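Local structure of ferric vibriobactin ABC transporter, periplasmic ferric vibriobactin-binding protein (Vibrio cholerae, 3R5T) at residues T34-A39 and Q124-Q129. The protein binds ferric vibriobactin in the periplasm and probably delivers this iron-loaded siderophore to its ABC transporter for uptake. Sequence-based numbering, arbitrary orientation.
With MOH (methanol), chain D.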
ATOM      1  N   THR A  34      -8.076   4.663   0.117  1.00 12.89           N
ATOM      2  CA  THR A  34      -9.187   4.497   1.064  1.00 13.39           C
ATOM      3  C   THR A  34      -8.781   3.786   2.365  1.00 14.63           C
ATOM      4  O   THR A  34      -9.249   4.133   3.455  1.00 15.57           O
ATOM      5  CB  THR A  34     -10.353   3.814   0.352  1.00 12.76           C
ATOM      6  OG1 THR A  34     -10.753   4.662  -0.722  1.00 13.95           O
ATOM      7  CG2 THR A  34     -11.531   3.602   1.282  1.00 14.68           C
ATOM      8  N   GLY A  35      -7.899   2.799   2.253  1.00 13.70           N
ATOM      9  CA  GLY A  35      -7.407   2.121   3.435  1.00 13.88           C
ATOM     10  C   GLY A  35      -6.770   3.066   4.457  1.00 14.69           C
ATOM     11  O   GLY A  35      -6.971   2.911   5.659  1.00 14.21           O
ATOM     12  N   THR A  36      -6.032   4.060   3.973  1.00 14.86           N
ATOM     13  CA  THR A  36      -5.375   4.993   4.871  1.00 13.13           C
ATOM     14  C   THR A  36      -6.350   6.028   5.424  1.00 11.26           C
ATOM     15  O   THR A  36      -6.238   6.433   6.591  1.00 13.51           O
ATOM     16  CB  THR A  36      -4.118   5.585   4.204  1.00 14.54           C
ATOM     17  OG1 THR A  36      -3.185   4.513   3.998  1.00 14.97           O
ATOM     18  CG2 THR A  36      -3.461   6.642   5.102  1.00 14.24           C
ATOM     19  N   LEU A  37      -7.329   6.426   4.614  1.00 13.38           N
ATOM     20  CA  LEU A  37      -8.408   7.263   5.134  1.00 12.41           C
ATOM     21  C   LEU A  37      -9.109   6.541   6.294  1.00 14.89           C
ATOM     22  O   LEU A  37      -9.361   7.133   7.354  1.00 16.62           O
ATOM     23  CB  LEU A  37      -9.406   7.654   4.037  1.00 14.13           C
ATOM     24  CG  LEU A  37      -8.859   8.658   3.017  1.00 14.24           C
ATOM     25  CD1 LEU A  37      -9.715   8.662   1.776  1.00 15.04           C
ATOM     26  CD2 LEU A  37      -8.785  10.054   3.591  1.00 13.56           C
ATOM     27  N   LEU A  38      -9.421   5.262   6.109  1.00 13.21           N
ATOM     28  CA  LEU A  38     -10.020   4.493   7.207  1.00 14.99           C
ATOM     29  C   LEU A  38      -9.094   4.373   8.431  1.00 17.24           C
ATOM     30  O   LEU A  38      -9.552   4.413   9.582  1.00 17.35           O
ATOM     31  CB  LEU A  38     -10.436   3.107   6.699  1.00 17.10           C
ATOM     32  CG  LEU A  38     -11.584   3.120   5.680  1.00 13.40           C
ATOM     33  CD1 LEU A  38     -11.716   1.788   4.967  1.00 16.25           C
ATOM     34  CD2 LEU A  38     -12.896   3.512   6.346  1.00 15.81           C
ATOM     35  N   ALA A  39      -7.797   4.236   8.168  1.00 15.19           N
ATOM     36  CA  ALA A  39      -6.800   4.068   9.216  1.00 15.83           C
ATOM     37  C   ALA A  39      -6.802   5.237  10.199  1.00 16.84           C
ATOM     38  O   ALA A  39      -6.642   5.037  11.397  1.00 19.63           O
ATOM     39  CB  ALA A  39      -5.410   3.909   8.585  1.00 16.27           C
ATOM     40  N   GLN A 124       2.398   5.524   6.642  1.00 14.18           N
ATOM     41  CA  GLN A 124       2.421   6.564   7.650  1.00 13.32           C
ATOM     42  C   GLN A 124       2.555   7.944   7.029  1.00 12.31           C
ATOM     43  O   GLN A 124       1.866   8.886   7.456  1.00 13.21           O
ATOM     44  CB  GLN A 124       3.564   6.323   8.632  1.00 15.48           C
ATOM     45  CG  GLN A 124       3.383   5.077   9.501  1.00 16.48           C
ATOM     46  CD  GLN A 124       4.102   3.849   8.970  1.00 18.09           C
ATOM     47  OE1 GLN A 124       4.131   3.568   7.756  1.00 15.97           O
ATOM     48  NE2 GLN A 124       4.670   3.091   9.890  1.00 21.58           N
ATOM     49  N   SER A 125       3.437   8.082   6.049  1.00 12.98           N
ATOM     50  CA  SER A 125       3.638   9.361   5.379  0.51 13.40           C
ATOM     51  C   SER A 125       2.367   9.787   4.642  1.00 13.41           C
ATOM     52  O   SER A 125       1.976  10.958   4.654  1.00 12.59           O
ATOM     53  CB  SER A 125       4.820   9.263   4.419  0.51 14.36           C
ATOM     54  OG  SER A 125       5.022  10.475   3.718  0.51 14.19           O
ATOM     55  N   LEU A 126       1.714   8.830   3.994  1.00 12.86           N
ATOM     56  CA  LEU A 126       0.459   9.123   3.329  1.00 12.81           C
ATOM     57  C   LEU A 126      -0.591   9.527   4.375  1.00 13.35           C
ATOM     58  O   LEU A 126      -1.344  10.470   4.163  1.00 15.83           O
ATOM     59  CB  LEU A 126       0.008   7.897   2.553  1.00 12.21           C
ATOM     60  CG  LEU A 126      -1.309   8.048   1.790  1.00 12.98           C
ATOM     61  CD1 LEU A 126      -1.158   9.076   0.677  1.00 12.36           C
ATOM     62  CD2 LEU A 126      -1.793   6.702   1.227  1.00 13.59           C
ATOM     63  N   ALA A 127      -0.641   8.816   5.498  1.00 13.27           N
ATOM     64  CA  ALA A 127      -1.587   9.182   6.565  1.00 12.18           C
ATOM     65  C   ALA A 127      -1.352  10.611   7.064  1.00 13.54           C
ATOM     66  O   ALA A 127      -2.290  11.364   7.323  1.00 14.33           O
ATOM     67  CB  ALA A 127      -1.498   8.204   7.711  1.00 12.66           C
ATOM     68  N   GLN A 128      -0.085  10.974   7.255  1.00 12.76           N
ATOM     69  CA  GLN A 128       0.253  12.328   7.677  0.51 13.93           C
ATOM     70  C   GLN A 128      -0.204  13.362   6.652  1.00 14.11           C
ATOM     71  O   GLN A 128      -0.758  14.410   7.006  1.00 14.21           O
ATOM     72  CB  GLN A 128       1.754  12.440   7.921  0.51 16.37           C
ATOM     73  CG  GLN A 128       2.239  11.603   9.073  0.51 20.91           C
ATOM     74  CD  GLN A 128       3.679  11.889   9.412  0.51 25.45           C
ATOM     75  OE1 GLN A 128       4.556  11.047   9.210  0.51 29.30           O
ATOM     76  NE2 GLN A 128       3.939  13.097   9.912  0.51 24.40           N
ATOM     77  N   GLN A 129       0.021  13.058   5.377  1.00 15.74           N
ATOM     78  CA  GLN A 129      -0.353  13.967   4.316  1.00 16.03           C
ATOM     79  C   GLN A 129      -1.870  14.175   4.345  1.00 16.93           C
ATOM     80  O   GLN A 129      -2.362  15.310   4.255  1.00 15.37           O
ATOM     81  CB  GLN A 129       0.096  13.390   2.984  1.00 15.74           C
ATOM     82  CG  GLN A 129      -0.251  14.257   1.811  1.00 16.40           C
ATOM     83  CD  GLN A 129       0.447  13.791   0.568  1.00 17.62           C
ATOM     84  OE1 GLN A 129       0.575  12.586   0.325  1.00 18.02           O
ATOM     85  NE2 GLN A 129       0.903  14.742  -0.237  1.00 18.00           N
TER
HETATM   86  C   MOH D   3       2.291  13.344  -3.117  1.00 15.88           C
HETATM   87  O   MOH D   3       1.656  12.481  -2.178  1.00 19.71           O
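The methyl CG2 of T36 presses end-on against the backbone of A127 at a buried contact between helices 31-39 and 123-134, while OG1 and CB of the same threonine meet L126. CG2 stands 3.5 Å from A127 CA, a tight approach for two carbons, and 3.6 Å from A127 CB, so the methyl rests on main chain and side chain at once. The T36 torsion explains the fit: CG2 lies anti to the backbone N while OG1 sits beside that N (chi1 -65°), which sends the methyl forward to the partner helix. The alpha carbons of T36 and A127 are 5.9 Å apart, consistent with the small alanine side chain at this point.

L126 takes the other branch of the threonine. With CG anti to the backbone N (chi1 -180°), the leucine chain is directed across to T36 at an oblique angle, where CD2 lies 3.8 Å from OG1 and 3.9 Å from CB. No hydrogen bond links residues 34-39 to 124-129; these segments meet by van der Waals contact. Beyond them, L126 also packs on V116 of strand 113-116, and A39 meets L272 and F273 of helix 272-286. The L126 side chain is about 12 Å from the bound vibriobactin.

Away from segment 34-39, the extended Q129 side chain receives a hydrogen bond from the methanol hydroxyl at OE1 (2.7 Å to MOH O), with a weak return bond from NE2 to the same oxygen. OE1 is also bonded to Q121 NE2, and D117 N binds this methanol, probably a guest from the crystallisation liquor.

Both helices accompany a five-stranded parallel sheet of strand order 3-2-1-4-5, a Rossmann-like lobe of the kind found in two-lobed siderophore-binding proteins of solute-binding family 8, whose lobes are spanned by a long helix, here 137-155.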